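Local coordinates for arginyl-trna synthetase (Thermus thermophilus, PDB 1IQ0), which probably catalyses the ATP-dependent attachment of L-arginine to its cognate tRNA, as a monomeric class I aminoacyl-tRNA synthetase, at residues M436-K448 with A462-Q474. Residues are numbered along the deposited sequence; the frame is centred on the assembly and turned at random.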
ATOM      1  N   MET A 436      14.436   7.372 -12.087  1.00 29.13           N
ATOM      2  CA  MET A 436      13.332   6.439 -12.253  1.00 28.10           C
ATOM      3  C   MET A 436      13.719   5.025 -11.874  1.00 27.70           C
ATOM      4  O   MET A 436      12.949   4.320 -11.219  1.00 30.28           O
ATOM      5  CB  MET A 436      12.826   6.461 -13.696  1.00 38.73           C
ATOM      6  CG  MET A 436      12.150   7.759 -14.074  1.00 36.81           C
ATOM      7  SD  MET A 436      11.247   7.655 -15.628  1.00 43.77           S
ATOM      8  CE  MET A 436      10.648   9.349 -15.761  1.00 44.72           C
ATOM      9  N   VAL A 437      14.911   4.606 -12.289  1.00 26.13           N
ATOM     10  CA  VAL A 437      15.387   3.264 -11.984  1.00 25.49           C
ATOM     11  C   VAL A 437      15.632   3.076 -10.486  1.00 26.82           C
ATOM     12  O   VAL A 437      15.260   2.048  -9.917  1.00 27.39           O
ATOM     13  CB  VAL A 437      16.679   2.950 -12.769  1.00 28.05           C
ATOM     14  CG1 VAL A 437      17.208   1.582 -12.390  1.00 22.05           C
ATOM     15  CG2 VAL A 437      16.391   3.009 -14.263  1.00 28.35           C
ATOM     16  N   ALA A 438      16.254   4.065  -9.848  1.00 24.47           N
ATOM     17  CA  ALA A 438      16.529   3.991  -8.416  1.00 22.03           C
ATOM     18  C   ALA A 438      15.212   3.960  -7.635  1.00 19.28           C
ATOM     19  O   ALA A 438      15.056   3.174  -6.701  1.00 22.57           O
ATOM     20  CB  ALA A 438      17.371   5.186  -7.977  1.00 23.75           C
ATOM     21  N   LEU A 439      14.273   4.818  -8.031  1.00 21.47           N
ATOM     22  CA  LEU A 439      12.965   4.892  -7.382  1.00 24.54           C
ATOM     23  C   LEU A 439      12.204   3.581  -7.556  1.00 25.44           C
ATOM     24  O   LEU A 439      11.544   3.102  -6.628  1.00 25.64           O
ATOM     25  CB  LEU A 439      12.136   6.042  -7.977  1.00 29.91           C
ATOM     26  CG  LEU A 439      10.718   6.214  -7.419  1.00 27.44           C
ATOM     27  CD1 LEU A 439      10.786   6.516  -5.926  1.00 27.16           C
ATOM     28  CD2 LEU A 439      10.006   7.334  -8.157  1.00 24.12           C
ATOM     29  N   GLY A 440      12.301   3.012  -8.757  1.00 25.14           N
ATOM     30  CA  GLY A 440      11.627   1.759  -9.053  1.00 21.47           C
ATOM     31  C   GLY A 440      12.202   0.607  -8.254  1.00 21.78           C
ATOM     32  O   GLY A 440      11.473  -0.276  -7.793  1.00 22.06           O
ATOM     33  N   ALA A 441      13.522   0.606  -8.091  1.00 20.40           N
ATOM     34  CA  ALA A 441      14.186  -0.443  -7.335  1.00 22.20           C
ATOM     35  C   ALA A 441      13.723  -0.390  -5.881  1.00 24.78           C
ATOM     36  O   ALA A 441      13.381  -1.409  -5.283  1.00 27.73           O
ATOM     37  CB  ALA A 441      15.690  -0.254  -7.409  1.00 16.74           C
ATOM     38  N   ILE A 442      13.708   0.815  -5.325  1.00 21.79           N
ATOM     39  CA  ILE A 442      13.300   1.028  -3.942  1.00 22.78           C
ATOM     40  C   ILE A 442      11.812   0.756  -3.692  1.00 21.96           C
ATOM     41  O   ILE A 442      11.464  -0.048  -2.817  1.00 23.82           O
ATOM     42  CB  ILE A 442      13.673   2.471  -3.501  1.00 24.50           C
ATOM     43  CG1 ILE A 442      15.199   2.602  -3.490  1.00 23.94           C
ATOM     44  CG2 ILE A 442      13.081   2.779  -2.117  1.00 23.41           C
ATOM     45  CD1 ILE A 442      15.704   4.009  -3.265  1.00 19.63           C
ATOM     46  N   ARG A 443      10.935   1.399  -4.457  1.00 21.75           N
ATOM     47  CA  ARG A 443       9.495   1.190  -4.281  1.00 19.40           C
ATOM     48  C   ARG A 443       9.077  -0.257  -4.494  1.00 21.66           C
ATOM     49  O   ARG A 443       8.209  -0.770  -3.776  1.00 19.01           O
ATOM     50  CB  ARG A 443       8.690   2.092  -5.222  1.00 23.49           C
ATOM     51  CG  ARG A 443       8.744   3.562  -4.863  1.00 26.49           C
ATOM     52  CD  ARG A 443       8.246   3.822  -3.446  1.00 30.72           C
ATOM     53  NE  ARG A 443       6.834   4.196  -3.371  1.00 36.04           N
ATOM     54  CZ  ARG A 443       5.818   3.348  -3.434  1.00 31.92           C
ATOM     55  NH1 ARG A 443       6.035   2.035  -3.581  1.00 28.18           N
ATOM     56  NH2 ARG A 443       4.581   3.809  -3.335  1.00 36.89           N
ATOM     57  N   PHE A 444       9.689  -0.934  -5.461  1.00 20.21           N
ATOM     58  CA  PHE A 444       9.327  -2.330  -5.715  1.00 20.25           C
ATOM     59  C   PHE A 444       9.832  -3.247  -4.611  1.00 16.47           C
ATOM     60  O   PHE A 444       9.128  -4.152  -4.174  1.00 21.89           O
ATOM     61  CB  PHE A 444       9.878  -2.821  -7.061  1.00 22.80           C
ATOM     62  CG  PHE A 444       9.236  -4.098  -7.529  1.00 22.68           C
ATOM     63  CD1 PHE A 444       8.011  -4.073  -8.184  1.00 21.91           C
ATOM     64  CD2 PHE A 444       9.817  -5.331  -7.248  1.00 21.53           C
ATOM     65  CE1 PHE A 444       7.368  -5.256  -8.552  1.00 20.94           C
ATOM     66  CE2 PHE A 444       9.186  -6.518  -7.608  1.00 18.90           C
ATOM     67  CZ  PHE A 444       7.958  -6.480  -8.260  1.00 22.23           C
ATOM     68  N   SER A 445      11.065  -3.027  -4.169  1.00 19.84           N
ATOM     69  CA  SER A 445      11.635  -3.842  -3.097  1.00 21.99           C
ATOM     70  C   SER A 445      10.791  -3.746  -1.814  1.00 22.94           C
ATOM     71  O   SER A 445      10.490  -4.747  -1.170  1.00 25.40           O
ATOM     72  CB  SER A 445      13.062  -3.380  -2.798  1.00 21.48           C
ATOM     73  OG  SER A 445      13.568  -4.013  -1.633  1.00 20.14           O
ATOM     74  N   MET A 446      10.416  -2.530  -1.448  1.00 16.83           N
ATOM     75  CA  MET A 446       9.626  -2.303  -0.238  1.00 18.54           C
ATOM     76  C   MET A 446       8.240  -2.939  -0.236  1.00 19.16           C
ATOM     77  O   MET A 446       7.647  -3.141   0.826  1.00 20.78           O
ATOM     78  CB  MET A 446       9.488  -0.799   0.009  1.00 25.90           C
ATOM     79  CG  MET A 446      10.788  -0.117   0.432  1.00 24.08           C
ATOM     80  SD  MET A 446      11.440  -0.900   1.935  1.00 23.25           S
ATOM     81  CE  MET A 446      12.673  -2.023   1.207  1.00 26.31           C
ATOM     82  N   VAL A 447       7.725  -3.292  -1.409  1.00 19.44           N
ATOM     83  CA  VAL A 447       6.386  -3.854  -1.449  1.00 21.07           C
ATOM     84  C   VAL A 447       6.203  -5.261  -2.045  1.00 22.29           C
ATOM     85  O   VAL A 447       5.121  -5.839  -1.948  1.00 23.38           O
ATOM     86  CB  VAL A 447       5.438  -2.844  -2.166  1.00 28.37           C
ATOM     87  CG1 VAL A 447       5.582  -2.949  -3.689  1.00 25.18           C
ATOM     88  CG2 VAL A 447       4.027  -3.071  -1.727  1.00 36.22           C
ATOM     89  N   LYS A 448       7.242  -5.837  -2.644  1.00 26.33           N
ATOM     90  CA  LYS A 448       7.086  -7.172  -3.223  1.00 27.70           C
ATOM     91  C   LYS A 448       7.004  -8.295  -2.178  1.00 30.67           C
ATOM     92  O   LYS A 448       6.455  -9.367  -2.447  1.00 28.85           O
ATOM     93  CB  LYS A 448       8.233  -7.476  -4.183  1.00 34.51           C
ATOM     94  CG  LYS A 448       9.522  -7.875  -3.505  1.00 39.94           C
ATOM     95  CD  LYS A 448      10.523  -8.431  -4.514  1.00 44.18           C
ATOM     96  CE  LYS A 448      11.813  -8.859  -3.833  1.00 45.03           C
ATOM     97  NZ  LYS A 448      12.841  -9.328  -4.803  1.00 49.64           N
ATOM     98  N   ALA A 462      18.730  -5.291  -5.677  1.00 28.59           N
ATOM     99  CA  ALA A 462      17.489  -4.550  -5.934  1.00 27.88           C
ATOM    100  C   ALA A 462      17.502  -3.791  -7.251  1.00 27.47           C
ATOM    101  O   ALA A 462      16.458  -3.607  -7.881  1.00 27.10           O
ATOM    102  CB  ALA A 462      17.218  -3.572  -4.787  1.00 21.47           C
ATOM    103  N   LEU A 463      18.689  -3.349  -7.658  1.00 26.16           N
ATOM    104  CA  LEU A 463      18.840  -2.594  -8.893  1.00 29.52           C
ATOM    105  C   LEU A 463      18.927  -3.429 -10.170  1.00 29.73           C
ATOM    106  O   LEU A 463      18.645  -2.923 -11.253  1.00 30.57           O
ATOM    107  CB  LEU A 463      20.081  -1.714  -8.809  1.00 28.06           C
ATOM    108  CG  LEU A 463      20.003  -0.437  -7.983  1.00 29.01           C
ATOM    109  CD1 LEU A 463      21.409   0.073  -7.752  1.00 26.21           C
ATOM    110  CD2 LEU A 463      19.151   0.602  -8.706  1.00 27.99           C
ATOM    111  N   SER A 464      19.308  -4.697 -10.041  1.00 29.49           N
ATOM    112  CA  SER A 464      19.486  -5.585 -11.193  1.00 32.11           C
ATOM    113  C   SER A 464      18.332  -5.716 -12.184  1.00 32.34           C
ATOM    114  O   SER A 464      17.204  -6.038 -11.810  1.00 32.90           O
ATOM    115  CB  SER A 464      19.873  -6.987 -10.722  1.00 33.17           C
ATOM    116  OG  SER A 464      20.044  -7.849 -11.833  1.00 37.46           O
ATOM    117  N   PHE A 465      18.637  -5.494 -13.461  1.00 31.14           N
ATOM    118  CA  PHE A 465      17.638  -5.602 -14.520  1.00 31.41           C
ATOM    119  C   PHE A 465      17.295  -7.058 -14.799  1.00 31.58           C
ATOM    120  O   PHE A 465      16.374  -7.347 -15.560  1.00 32.36           O
ATOM    121  CB  PHE A 465      18.149  -4.945 -15.806  1.00 40.27           C
ATOM    122  CG  PHE A 465      18.139  -3.447 -15.768  1.00 44.68           C
ATOM    123  CD1 PHE A 465      18.850  -2.756 -14.794  1.00 49.20           C
ATOM    124  CD2 PHE A 465      17.416  -2.722 -16.706  1.00 49.33           C
ATOM    125  CE1 PHE A 465      18.838  -1.363 -14.755  1.00 49.75           C
ATOM    126  CE2 PHE A 465      17.399  -1.330 -16.676  1.00 52.00           C
ATOM    127  CZ  PHE A 465      18.110  -0.651 -15.699  1.00 50.53           C
ATOM    128  N   GLU A 466      18.027  -7.974 -14.172  1.00 32.08           N
ATOM    129  CA  GLU A 466      17.796  -9.399 -14.376  1.00 35.16           C
ATOM    130  C   GLU A 466      17.046 -10.144 -13.267  1.00 35.38           C
ATOM    131  O   GLU A 466      16.505 -11.220 -13.517  1.00 39.10           O
ATOM    132  CB  GLU A 466      19.128 -10.114 -14.641  1.00 42.18           C
ATOM    133  CG  GLU A 466      19.721  -9.865 -16.028  1.00 47.76           C
ATOM    134  CD  GLU A 466      20.213  -8.437 -16.228  1.00 55.97           C
ATOM    135  OE1 GLU A 466      21.085  -7.991 -15.452  1.00 60.69           O
ATOM    136  OE2 GLU A 466      19.734  -7.765 -17.169  1.00 54.54           O
ATOM    137  N   GLY A 467      17.008  -9.596 -12.053  1.00 33.41           N
ATOM    138  CA  GLY A 467      16.314 -10.283 -10.968  1.00 30.01           C
ATOM    139  C   GLY A 467      14.847  -9.899 -10.816  1.00 27.68           C
ATOM    140  O   GLY A 467      14.295  -9.218 -11.683  1.00 23.91           O
ATOM    141  N   ASP A 468      14.213 -10.353  -9.729  1.00 24.02           N
ATOM    142  CA  ASP A 468      12.809 -10.032  -9.442  1.00 23.33           C
ATOM    143  C   ASP A 468      12.830  -8.668  -8.762  1.00 24.12           C
ATOM    144  O   ASP A 468      12.696  -8.550  -7.534  1.00 22.00           O
ATOM    145  CB  ASP A 468      12.192 -11.072  -8.506  1.00 41.26           C
ATOM    146  CG  ASP A 468      12.242 -12.474  -9.078  1.00 46.03           C
ATOM    147  OD1 ASP A 468      11.836 -12.667 -10.246  1.00 50.24           O
ATOM    148  OD2 ASP A 468      12.684 -13.389  -8.357  1.00 49.21           O
ATOM    149  N   THR A 469      12.978  -7.639  -9.587  1.00 25.02           N
ATOM    150  CA  THR A 469      13.103  -6.272  -9.119  1.00 22.71           C
ATOM    151  C   THR A 469      12.225  -5.298  -9.899  1.00 21.20           C
ATOM    152  O   THR A 469      11.626  -5.659 -10.916  1.00 19.63           O
ATOM    153  CB  THR A 469      14.539  -5.825  -9.319  1.00 23.67           C
ATOM    154  OG1 THR A 469      14.798  -5.777 -10.725  1.00 24.49           O
ATOM    155  CG2 THR A 469      15.515  -6.823  -8.689  1.00 23.03           C
ATOM    156  N   GLY A 470      12.178  -4.052  -9.428  1.00 17.91           N
ATOM    157  CA  GLY A 470      11.417  -3.026 -10.121  1.00 16.58           C
ATOM    158  C   GLY A 470      12.031  -2.744 -11.483  1.00 19.49           C
ATOM    159  O   GLY A 470      11.317  -2.640 -12.481  1.00 19.32           O
ATOM    160  N   PRO A 471      13.362  -2.590 -11.563  1.00 22.76           N
ATOM    161  CA  PRO A 471      14.001  -2.323 -12.859  1.00 23.77           C
ATOM    162  C   PRO A 471      13.702  -3.428 -13.886  1.00 25.85           C
ATOM    163  O   PRO A 471      13.579  -3.152 -15.076  1.00 27.26           O
ATOM    164  CB  PRO A 471      15.479  -2.236 -12.495  1.00 21.44           C
ATOM    165  CG  PRO A 471      15.428  -1.609 -11.118  1.00 21.13           C
ATOM    166  CD  PRO A 471      14.321  -2.415 -10.456  1.00 16.32           C
ATOM    167  N   TYR A 472      13.582  -4.670 -13.416  1.00 26.54           N
ATOM    168  CA  TYR A 472      13.259  -5.805 -14.286  1.00 26.50           C
ATOM    169  C   TYR A 472      11.922  -5.535 -14.973  1.00 27.08           C
ATOM    170  O   TYR A 472      11.816  -5.625 -16.197  1.00 26.95           O
ATOM    171  CB  TYR A 472      13.153  -7.097 -13.468  1.00 26.08           C
ATOM    172  CG  TYR A 472      12.720  -8.328 -14.251  1.00 28.62           C
ATOM    173  CD1 TYR A 472      13.594  -8.970 -15.138  1.00 26.09           C
ATOM    174  CD2 TYR A 472      11.445  -8.864 -14.086  1.00 27.53           C
ATOM    175  CE1 TYR A 472      13.204 -10.112 -15.830  1.00 26.64           C
ATOM    176  CE2 TYR A 472      11.044 -10.000 -14.768  1.00 32.80           C
ATOM    177  CZ  TYR A 472      11.922 -10.623 -15.638  1.00 30.52           C
ATOM    178  OH  TYR A 472      11.514 -11.761 -16.302  1.00 30.47           O
ATOM    179  N   VAL A 473      10.906  -5.196 -14.183  1.00 22.48           N
ATOM    180  CA  VAL A 473       9.586  -4.911 -14.736  1.00 20.67           C
ATOM    181  C   VAL A 473       9.635  -3.659 -15.613  1.00 20.46           C
ATOM    182  O   VAL A 473       8.997  -3.604 -16.671  1.00 21.90           O
ATOM    183  CB  VAL A 473       8.532  -4.709 -13.620  1.00 22.60           C
ATOM    184  CG1 VAL A 473       7.152  -4.488 -14.235  1.00 19.73           C
ATOM    185  CG2 VAL A 473       8.524  -5.920 -12.685  1.00 19.37           C
ATOM    186  N   GLN A 474      10.394  -2.652 -15.183  1.00 21.70           N
ATOM    187  CA  GLN A 474      10.504  -1.426 -15.969  1.00 21.12           C
ATOM    188  C   GLN A 474      11.119  -1.728 -17.340  1.00 22.16           C
ATOM    189  O   GLN A 474      10.675  -1.201 -18.359  1.00 22.45           O
ATOM    190  CB  GLN A 474      11.360  -0.384 -15.240  1.00 24.34           C
ATOM    191  CG  GLN A 474      10.740   0.210 -13.968  1.00 21.12           C
ATOM    192  CD  GLN A 474      11.660   1.229 -13.305  1.00 23.21           C
ATOM    193  OE1 GLN A 474      12.835   0.950 -13.057  1.00 24.78           O
ATOM    194  NE2 GLN A 474      11.132   2.414 -13.018  1.00 21.06           N
TER
HETATM  195  O   HOH W   1      13.667  -3.722  -6.840  1.00 31.41           O
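Helix segment 436-448 meets the first turn of helix 470-487, the short axes at 119° and 8.3 Å apart, Ala441 and Gly470 bringing their CA atoms to 4.7 Å. Gly470 lies so near Gly440 O and Phe444 CB that a side chain on it would clash. Phe444, its CG anti to the backbone N (chi1 -165°), lays its ring along the Thr469-Gly470 backbone, with Thr469 O over one face near the rim. On the preceding turns, Ala441 CB packs 3.8 Å from Leu463 CD2, and Val437 CG1 fits among Leu463, Phe465 and Pro471. Polar bonds border this apolar patch. Lys448, extended beyond CG, donates from NZ to Asp468 O (2.8 Å) in the carbonyl plane, while Gln474 NE2 bonds Met436 O at 3.2 Å from above its plane, opposite Gly440 N, and also bonds Pro587 O. With an alanine in place of Gln474, Met436 O would probably lose the donor on that face, and Pro587 O this one. Water 1 donates to Ala441 O and Ala462 O and accepts from Gly470 N. The catalytic-domain helix and the start of the helical anticodon-binding region are thus joined by close glycine packing, with backbone carbonyls gripped by Gln474, Lys448 and a bridging water, while Gln474 OE1 stays buried without a partner.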